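Local coordinates for RIM-binding protein, isoform F (Drosophila melanogaster, PDB 4Z8A) that binds, through its third SH3 domain, a peptide derived from the calcium channel Cacophony, and probably helps to organise the presynaptic active zone, at residues Y19-Q24 with S70-D75; E25-V30 with Q34-F39; G55-E60 with G66-N71. All blocks are in the same frame, centred on the assembly; numbering follows the deposited sequence.

In the fold
Following the chain from the N terminus, residues 19-24 lead out of the ALYDY sequence into the RT loop of this SH3 domain and, in contact 1, meet residues 70-75 near the C terminus, closing a loop that takes in most of the domain. Contact 2 is nested inside it: 25-30 and 34-39 face each other within the RT loop. Contact 3 follows in series, pairing 55-60 with 66-71 as a hairpin and ending on the same segment as contact 1, with Ser70 and Asn71 shared. Tyr21 joins contacts 1 and 2 through Glu36, while backbone bonds from Val35 and Leu37 to Leu67 tie contact 2 to the hairpin. All three contacts reach the bound peptide.

Contact 1. Residues Y19-Q24 with S70-D75; sequences YDYDPQ and SNFLAD
Tyr21 brings the edge of its ring, at CD1, over one face of the Phe72 ring, toward the rim, with Tyr21 CD1 3.7 Å from Phe72 CE2. The pair is T-shaped (edge-to-face): centroids lie 5.0 Å apart and the planes make 64°. Tyr21 CG stands anti to the backbone N (chi1 -171°), which turns the ring across Phe72 and lets its OH reach Glu36 of the RT loop. Tyr19 meets Phe72 by its CB, which comes obliquely to 3.6 Å from Phe72 CD2, while Phe72 O lies at the edge of the Tyr19 ring. Between the two tyrosines, Asp20 O sits near the plane of the Phe72 ring, 3.4 Å from CE2. Tyr19 and Tyr21 are the two tyrosines of the ALYDY motif of SH3 domains, and Phe72 ends the PSNF sequence in the 3-10 turn that follows strand 64-69. All three aromatic residues pack on apolar side chains of the bound peptide, and Tyr19 OH hydrogen-bonds to its backbone. The contact between the segments is thus mainly apolar, with the tyrosine hydroxyls used elsewhere, which suits a groove that takes hydrophobic peptide side chains between aromatic walls.

Contact 2. Residues E25-V30 with Q34-F39; sequences ELSPNV and QVELCF
Glu36 OE1 is gripped by two hydroxyls, that of Ser27 across the contact and that of Tyr21 farther back in the RT loop. Ser27 OG donates to Glu36 OE1 over 2.9 Å, coming from the syn side a little out of the carboxylate plane. The other oxygen, Glu36 OE2, receives Asn29 ND2 at 2.9 Å on its syn lone pair. This bond is fairly straight (161° at the hydrogen) and lies close to the amide plane of Asn29; amide and carboxylate planes are turned 80° against each other, and the two side chains cross nearly at right angles. Beyond CG the Glu36 chain runs extended (chi2 178°), which carries the carboxylate out to both donors. Ser27 OG has a second role: it accepts from Asn29 N at 3.2 Å, an ST turn that holds Asn29 beside the glutamate. The two segments form the opposing arms of the RT loop, the acidic loop with which SH3 domains commonly read basic residues of their ligands. Here Glu36 OE2 makes a salt bridge to a basic side chain of the bound peptide, and Asn29 OD1 hydrogen-bonds to the peptide backbone. The neutral donors and this cation would probably keep the carboxylate ionised, while Ser27 and Asn29 fix its rotation. Farther out, a water lies 2.9 Å from Val30 O and 2.8 Å from Gln34 OE1, bridging the arms where Val30 and Gln34 are exposed.

Contact 3. Residues G55-E60 with G66-N71; sequences GFYMGE and GLVPSN
The antiparallel hairpin of strands 56-61 and 64-69, whose turn is the distal loop of SH3 domains, carries this contact. Tyr57 and Val68 are a hydrogen-bonded pair, with Tyr57 N to Val68 O and Val68 N to Tyr57 O both 2.9 Å; Gly59 and Gly66 repeat the pattern. At the other end Gly55 O takes two donors, Ser70 OG at 2.8 Å on a lone pair and Ser70 N at 3.1 Å, tying the start of the 3-10 turn to the residue just before strand 56-61. Ser70 CB also lies 3.4 Å from Tyr57 CE2. On the other side of the sheet Phe56, in the position of the tryptophan typical of SH3 domains, is set with CG anti to its carbonyl carbon (chi1 -72°). This lays the ring alongside the opposite strand, Phe56 CE2 coming 3.8 Å from Pro69 CB. The ring also makes a cation-pi contact with a basic side chain of the bound peptide. On the same side Met58 bends so that its CE meets Leu67 CD2 at 3.7 Å. With an alanine in place of Phe56, a gap would probably open beside Pro69 and the basic peptide side chain be left without its cation-pi partner. Strand 56-61 continues the sheet through backbone bonds from Met58 to Tyr48 and Glu60 to Leu46 in strand 44-48, while Leu67 joins the outer strand to Val35, ending helix 32-35, and to Leu37.

Contact 1. Residues Y19-Q24 with S70-D75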
# COMPACT_ATOMS: atom_id res chain seq x y z
N TYR A 19 3.00 5.07 8.95
CA TYR A 19 2.08 6.15 9.27
C TYR A 19 0.66 5.59 9.32
O TYR A 19 0.35 4.65 8.59
CB TYR A 19 2.14 7.26 8.21
CG TYR A 19 3.53 7.84 8.09
CD1 TYR A 19 3.95 8.87 8.92
CD2 TYR A 19 4.43 7.33 7.16
CE1 TYR A 19 5.26 9.40 8.82
CE2 TYR A 19 5.73 7.85 7.07
CZ TYR A 19 6.13 8.88 7.89
OH TYR A 19 7.42 9.37 7.76
N ASP A 20 -0.19 6.20 10.15
CA ASP A 20 -1.60 5.78 10.21
C ASP A 20 -2.28 6.13 8.90
O ASP A 20 -2.02 7.20 8.36
CB ASP A 20 -2.34 6.47 11.33
CG ASP A 20 -1.84 6.08 12.70
OD1 ASP A 20 -1.05 5.13 12.82
OD2 ASP A 20 -2.24 6.75 13.67
N TYR A 21 -3.17 5.25 8.42
CA TYR A 21 -3.98 5.57 7.25
C TYR A 21 -5.44 5.18 7.39
O TYR A 21 -5.77 4.00 7.47
CB TYR A 21 -3.42 4.89 5.99
CG TYR A 21 -4.06 5.34 4.69
CD1 TYR A 21 -3.83 6.62 4.19
CD2 TYR A 21 -4.82 4.46 3.92
CE1 TYR A 21 -4.38 7.04 2.99
CE2 TYR A 21 -5.36 4.86 2.70
CZ TYR A 21 -5.15 6.15 2.24
OH TYR A 21 -5.66 6.58 1.06
N ASP A 22 -6.30 6.19 7.42
CA ASP A 22 -7.75 6.00 7.33
C ASP A 22 -8.20 6.68 6.05
O ASP A 22 -8.12 7.90 5.93
CB ASP A 22 -8.44 6.59 8.55
CG ASP A 22 -9.94 6.33 8.56
OD1 ASP A 22 -10.49 5.86 7.54
OD2 ASP A 22 -10.57 6.58 9.61
N PRO A 23 -8.65 5.90 5.07
CA PRO A 23 -9.00 6.45 3.76
C PRO A 23 -10.02 7.58 3.88
O PRO A 23 -9.95 8.50 3.09
CB PRO A 23 -9.60 5.24 3.02
CG PRO A 23 -9.02 4.04 3.72
CD PRO A 23 -8.80 4.43 5.13
N GLN A 24 -10.93 7.53 4.85
CA GLN A 24 -11.93 8.60 5.00
C GLN A 24 -11.31 9.91 5.42
O GLN A 24 -11.86 10.99 5.17
CB GLN A 24 -12.99 8.21 6.03
CG GLN A 24 -13.92 7.15 5.56
CD GLN A 24 -15.20 7.09 6.37
OE1 GLN A 24 -15.89 8.10 6.54
NE2 GLN A 24 -15.52 5.91 6.87
N SER A 70 1.43 3.11 -1.37
CA SER A 70 2.82 2.69 -1.21
C SER A 70 3.63 3.68 -0.38
O SER A 70 4.58 3.29 0.31
CB SER A 70 3.47 2.51 -2.58
OG SER A 70 3.42 3.72 -3.33
N ASN A 71 3.25 4.95 -0.41
CA ASN A 71 4.06 5.97 0.23
C ASN A 71 3.84 6.04 1.74
O ASN A 71 4.50 6.82 2.40
CB ASN A 71 3.86 7.35 -0.44
CG ASN A 71 2.41 7.81 -0.47
OD1 ASN A 71 1.48 7.02 -0.40
ND2 ASN A 71 2.23 9.13 -0.61
N PHE A 72 2.97 5.19 2.29
CA PHE A 72 2.78 5.13 3.73
C PHE A 72 3.54 3.95 4.35
O PHE A 72 3.52 3.77 5.56
CB PHE A 72 1.29 5.02 4.08
CG PHE A 72 0.59 6.35 4.16
CD1 PHE A 72 0.51 7.16 3.04
CD2 PHE A 72 -0.01 6.77 5.34
CE1 PHE A 72 -0.12 8.40 3.10
CE2 PHE A 72 -0.66 8.00 5.40
CZ PHE A 72 -0.70 8.82 4.28
N LEU A 73 4.19 3.15 3.50
CA LEU A 73 4.86 1.92 3.93
C LEU A 73 6.36 2.06 3.84
O LEU A 73 6.85 2.91 3.11
CB LEU A 73 4.42 0.75 3.04
CG LEU A 73 2.90 0.63 2.93
CD1 LEU A 73 2.55 -0.52 1.98
CD2 LEU A 73 2.22 0.42 4.29
N ALA A 74 7.08 1.19 4.55
CA ALA A 74 8.53 1.24 4.54
C ALA A 74 9.10 0.52 3.32
O ALA A 74 9.01 -0.70 3.23
CB ALA A 74 9.09 0.63 5.81
N ASP A 75 9.68 1.26 2.39
CA ASP A 75 10.41 0.60 1.32
C ASP A 75 11.90 0.77 1.58
O ASP A 75 12.69 -0.04 1.08
CB ASP A 75 10.02 1.15 -0.05
CG ASP A 75 10.40 2.61 -0.24
OD1 ASP A 75 10.50 3.34 0.76
OD2 ASP A 75 10.59 3.03 -1.41
OXT ASP A 75 12.30 1.68 2.32

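Contact 2. Residues E25-V30 with Q34-F39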
# COMPACT_ATOMS: atom_id res chain seq x y z
N GLU A 25 -10.16 9.83 6.08
CA GLU A 25 -9.49 11.05 6.54
C GLU A 25 -8.44 11.56 5.56
O GLU A 25 -8.14 12.76 5.52
CB GLU A 25 -8.80 10.81 7.87
CG GLU A 25 -9.73 10.61 9.02
CD GLU A 25 -9.03 10.12 10.26
OE1 GLU A 25 -7.78 10.20 10.32
OE2 GLU A 25 -9.74 9.65 11.18
N LEU A 26 -7.85 10.66 4.79
CA LEU A 26 -6.66 11.00 4.04
C LEU A 26 -6.68 10.71 2.55
O LEU A 26 -5.85 11.24 1.80
CB LEU A 26 -5.46 10.27 4.67
CG LEU A 26 -5.12 10.71 6.09
CD1 LEU A 26 -3.90 9.95 6.61
CD2 LEU A 26 -4.85 12.20 6.14
N SER A 27 -7.59 9.86 2.08
CA SER A 27 -7.56 9.49 0.67
C SER A 27 -8.18 10.54 -0.24
O SER A 27 -9.24 11.10 0.09
CB SER A 27 -8.29 8.17 0.43
OG SER A 27 -8.13 7.77 -0.92
N PRO A 28 -7.55 10.79 -1.40
CA PRO A 28 -8.12 11.68 -2.41
C PRO A 28 -9.02 10.95 -3.40
O PRO A 28 -9.41 11.56 -4.37
CB PRO A 28 -6.89 12.22 -3.14
CG PRO A 28 -5.93 11.02 -3.09
CD PRO A 28 -6.15 10.44 -1.71
N ASN A 29 -9.33 9.68 -3.16
CA ASN A 29 -9.94 8.90 -4.23
C ASN A 29 -11.43 8.71 -4.05
O ASN A 29 -11.88 8.45 -2.94
CB ASN A 29 -9.25 7.55 -4.31
CG ASN A 29 -7.81 7.71 -4.75
OD1 ASN A 29 -7.55 8.44 -5.72
ND2 ASN A 29 -6.89 7.12 -4.02
N VAL A 30 -12.18 8.81 -5.14
CA VAL A 30 -13.65 8.85 -5.01
C VAL A 30 -14.22 7.52 -4.53
O VAL A 30 -15.31 7.50 -3.96
CB VAL A 30 -14.30 9.26 -6.36
CG1 VAL A 30 -14.22 8.15 -7.38
CG2 VAL A 30 -15.76 9.66 -6.16
N GLN A 34 -14.67 2.10 -0.44
CA GLN A 34 -14.91 0.77 -0.97
C GLN A 34 -13.64 -0.07 -1.15
O GLN A 34 -13.65 -1.27 -0.89
CB GLN A 34 -15.64 0.86 -2.32
CG GLN A 34 -17.10 1.24 -2.19
CD GLN A 34 -17.34 2.73 -2.28
OE1 GLN A 34 -16.40 3.55 -2.20
NE2 GLN A 34 -18.61 3.10 -2.42
N VAL A 35 -12.55 0.55 -1.60
CA VAL A 35 -11.48 -0.29 -2.11
C VAL A 35 -10.15 -0.21 -1.36
O VAL A 35 -9.28 -1.05 -1.61
CB VAL A 35 -11.20 0.01 -3.62
CG1 VAL A 35 -12.51 -0.10 -4.47
CG2 VAL A 35 -10.54 1.35 -3.80
N GLU A 36 -10.01 0.75 -0.44
CA GLU A 36 -8.75 0.94 0.30
C GLU A 36 -8.81 0.37 1.72
O GLU A 36 -9.87 0.28 2.33
CB GLU A 36 -8.36 2.43 0.32
CG GLU A 36 -8.11 2.97 -1.07
CD GLU A 36 -7.77 4.46 -1.11
OE1 GLU A 36 -7.51 5.05 -0.05
OE2 GLU A 36 -7.80 5.01 -2.23
N LEU A 37 -7.65 -0.03 2.22
CA LEU A 37 -7.50 -0.66 3.52
C LEU A 37 -7.09 0.37 4.58
O LEU A 37 -6.27 1.26 4.30
CB LEU A 37 -6.47 -1.79 3.41
CG LEU A 37 -6.24 -2.82 4.49
CD1 LEU A 37 -7.52 -3.56 4.79
CD2 LEU A 37 -5.18 -3.81 3.99
N CYS A 38 -7.69 0.28 5.76
CA CYS A 38 -7.30 1.09 6.91
C CYS A 38 -6.17 0.41 7.70
O CYS A 38 -6.17 -0.80 7.86
CB CYS A 38 -8.52 1.30 7.81
SG CYS A 38 -8.32 2.47 9.14
N PHE A 39 -5.20 1.19 8.20
CA PHE A 39 -4.16 0.58 9.04
C PHE A 39 -3.48 1.60 9.94
O PHE A 39 -3.68 2.81 9.78
CB PHE A 39 -3.10 -0.13 8.17
CG PHE A 39 -2.50 0.73 7.09
CD1 PHE A 39 -1.41 1.54 7.35
CD2 PHE A 39 -3.03 0.73 5.80
CE1 PHE A 39 -0.86 2.32 6.36
CE2 PHE A 39 -2.49 1.49 4.82
CZ PHE A 39 -1.39 2.30 5.10
O HOH W 1 -16.68 6.32 -1.75

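Contact 3. Residues G55-E60 with G66-N71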
# COMPACT_ATOMS: atom_id res chain seq x y z
N GLY A 55 0.15 3.70 -7.88
CA GLY A 55 0.96 3.64 -6.69
C GLY A 55 0.43 2.82 -5.52
O GLY A 55 1.00 2.86 -4.43
N PHE A 56 -0.64 2.07 -5.74
CA PHE A 56 -1.23 1.28 -4.65
C PHE A 56 -0.86 -0.20 -4.73
O PHE A 56 -0.75 -0.75 -5.83
CB PHE A 56 -2.77 1.42 -4.66
CG PHE A 56 -3.24 2.77 -4.18
CD1 PHE A 56 -3.22 3.85 -5.03
CD2 PHE A 56 -3.66 2.95 -2.87
CE1 PHE A 56 -3.61 5.10 -4.58
CE2 PHE A 56 -4.08 4.18 -2.42
CZ PHE A 56 -4.03 5.27 -3.28
N TYR A 57 -0.68 -0.83 -3.58
CA TYR A 57 -0.50 -2.29 -3.53
C TYR A 57 -1.81 -2.94 -3.16
O TYR A 57 -2.55 -2.39 -2.37
CB TYR A 57 0.51 -2.70 -2.48
CG TYR A 57 1.94 -2.23 -2.72
CD1 TYR A 57 2.70 -2.78 -3.74
CD2 TYR A 57 2.52 -1.28 -1.91
CE1 TYR A 57 4.02 -2.37 -3.95
CE2 TYR A 57 3.83 -0.86 -2.12
CZ TYR A 57 4.56 -1.41 -3.15
OH TYR A 57 5.87 -1.01 -3.35
N MET A 58 -2.05 -4.16 -3.65
CA MET A 58 -3.11 -4.99 -3.06
C MET A 58 -2.58 -5.61 -1.77
O MET A 58 -1.60 -6.33 -1.81
CB MET A 58 -3.56 -6.08 -4.01
CG MET A 58 -4.56 -7.06 -3.36
SD MET A 58 -6.09 -6.27 -2.78
CE MET A 58 -6.70 -5.52 -4.30
N GLY A 59 -3.23 -5.34 -0.64
CA GLY A 59 -2.74 -5.81 0.64
C GLY A 59 -3.77 -6.57 1.45
O GLY A 59 -4.96 -6.51 1.18
N GLU A 60 -3.28 -7.28 2.46
CA GLU A 60 -4.12 -7.98 3.43
C GLU A 60 -3.71 -7.57 4.82
O GLU A 60 -2.51 -7.42 5.09
CB GLU A 60 -4.00 -9.49 3.30
CG GLU A 60 -4.97 -10.28 4.18
CD GLU A 60 -4.49 -10.52 5.60
OE1 GLU A 60 -3.28 -10.29 5.90
OE2 GLU A 60 -5.33 -10.96 6.42
N GLY A 66 -7.44 -5.02 0.67
CA GLY A 66 -7.74 -3.79 -0.04
C GLY A 66 -6.48 -3.10 -0.48
O GLY A 66 -5.38 -3.49 -0.08
N LEU A 67 -6.64 -2.02 -1.25
CA LEU A 67 -5.51 -1.28 -1.75
C LEU A 67 -4.90 -0.40 -0.66
O LEU A 67 -5.61 0.21 0.14
CB LEU A 67 -5.94 -0.42 -2.95
CG LEU A 67 -6.45 -1.19 -4.17
CD1 LEU A 67 -6.97 -0.22 -5.23
CD2 LEU A 67 -5.37 -2.08 -4.77
N VAL A 68 -3.57 -0.34 -0.65
CA VAL A 68 -2.82 0.48 0.31
C VAL A 68 -1.83 1.40 -0.42
O VAL A 68 -1.20 1.01 -1.39
CB VAL A 68 -2.07 -0.41 1.33
CG1 VAL A 68 -3.05 -1.29 2.07
CG2 VAL A 68 -1.06 -1.27 0.63
N PRO A 69 -1.73 2.66 0.04
CA PRO A 69 -0.83 3.62 -0.60
C PRO A 69 0.65 3.31 -0.32
O PRO A 69 1.05 3.26 0.84
CB PRO A 69 -1.22 4.96 0.03
CG PRO A 69 -1.75 4.62 1.36
CD PRO A 69 -2.40 3.22 1.22
N SER A 70 1.43 3.11 -1.37
CA SER A 70 2.82 2.69 -1.21
C SER A 70 3.63 3.68 -0.38
O SER A 70 4.58 3.29 0.31
CB SER A 70 3.47 2.51 -2.58
OG SER A 70 3.42 3.72 -3.33
N ASN A 71 3.25 4.95 -0.41
CA ASN A 71 4.06 5.97 0.23
C ASN A 71 3.84 6.04 1.74
O ASN A 71 4.50 6.82 2.40
CB ASN A 71 3.86 7.35 -0.44
CG ASN A 71 2.41 7.81 -0.47
OD1 ASN A 71 1.48 7.02 -0.40
ND2 ASN A 71 2.23 9.13 -0.61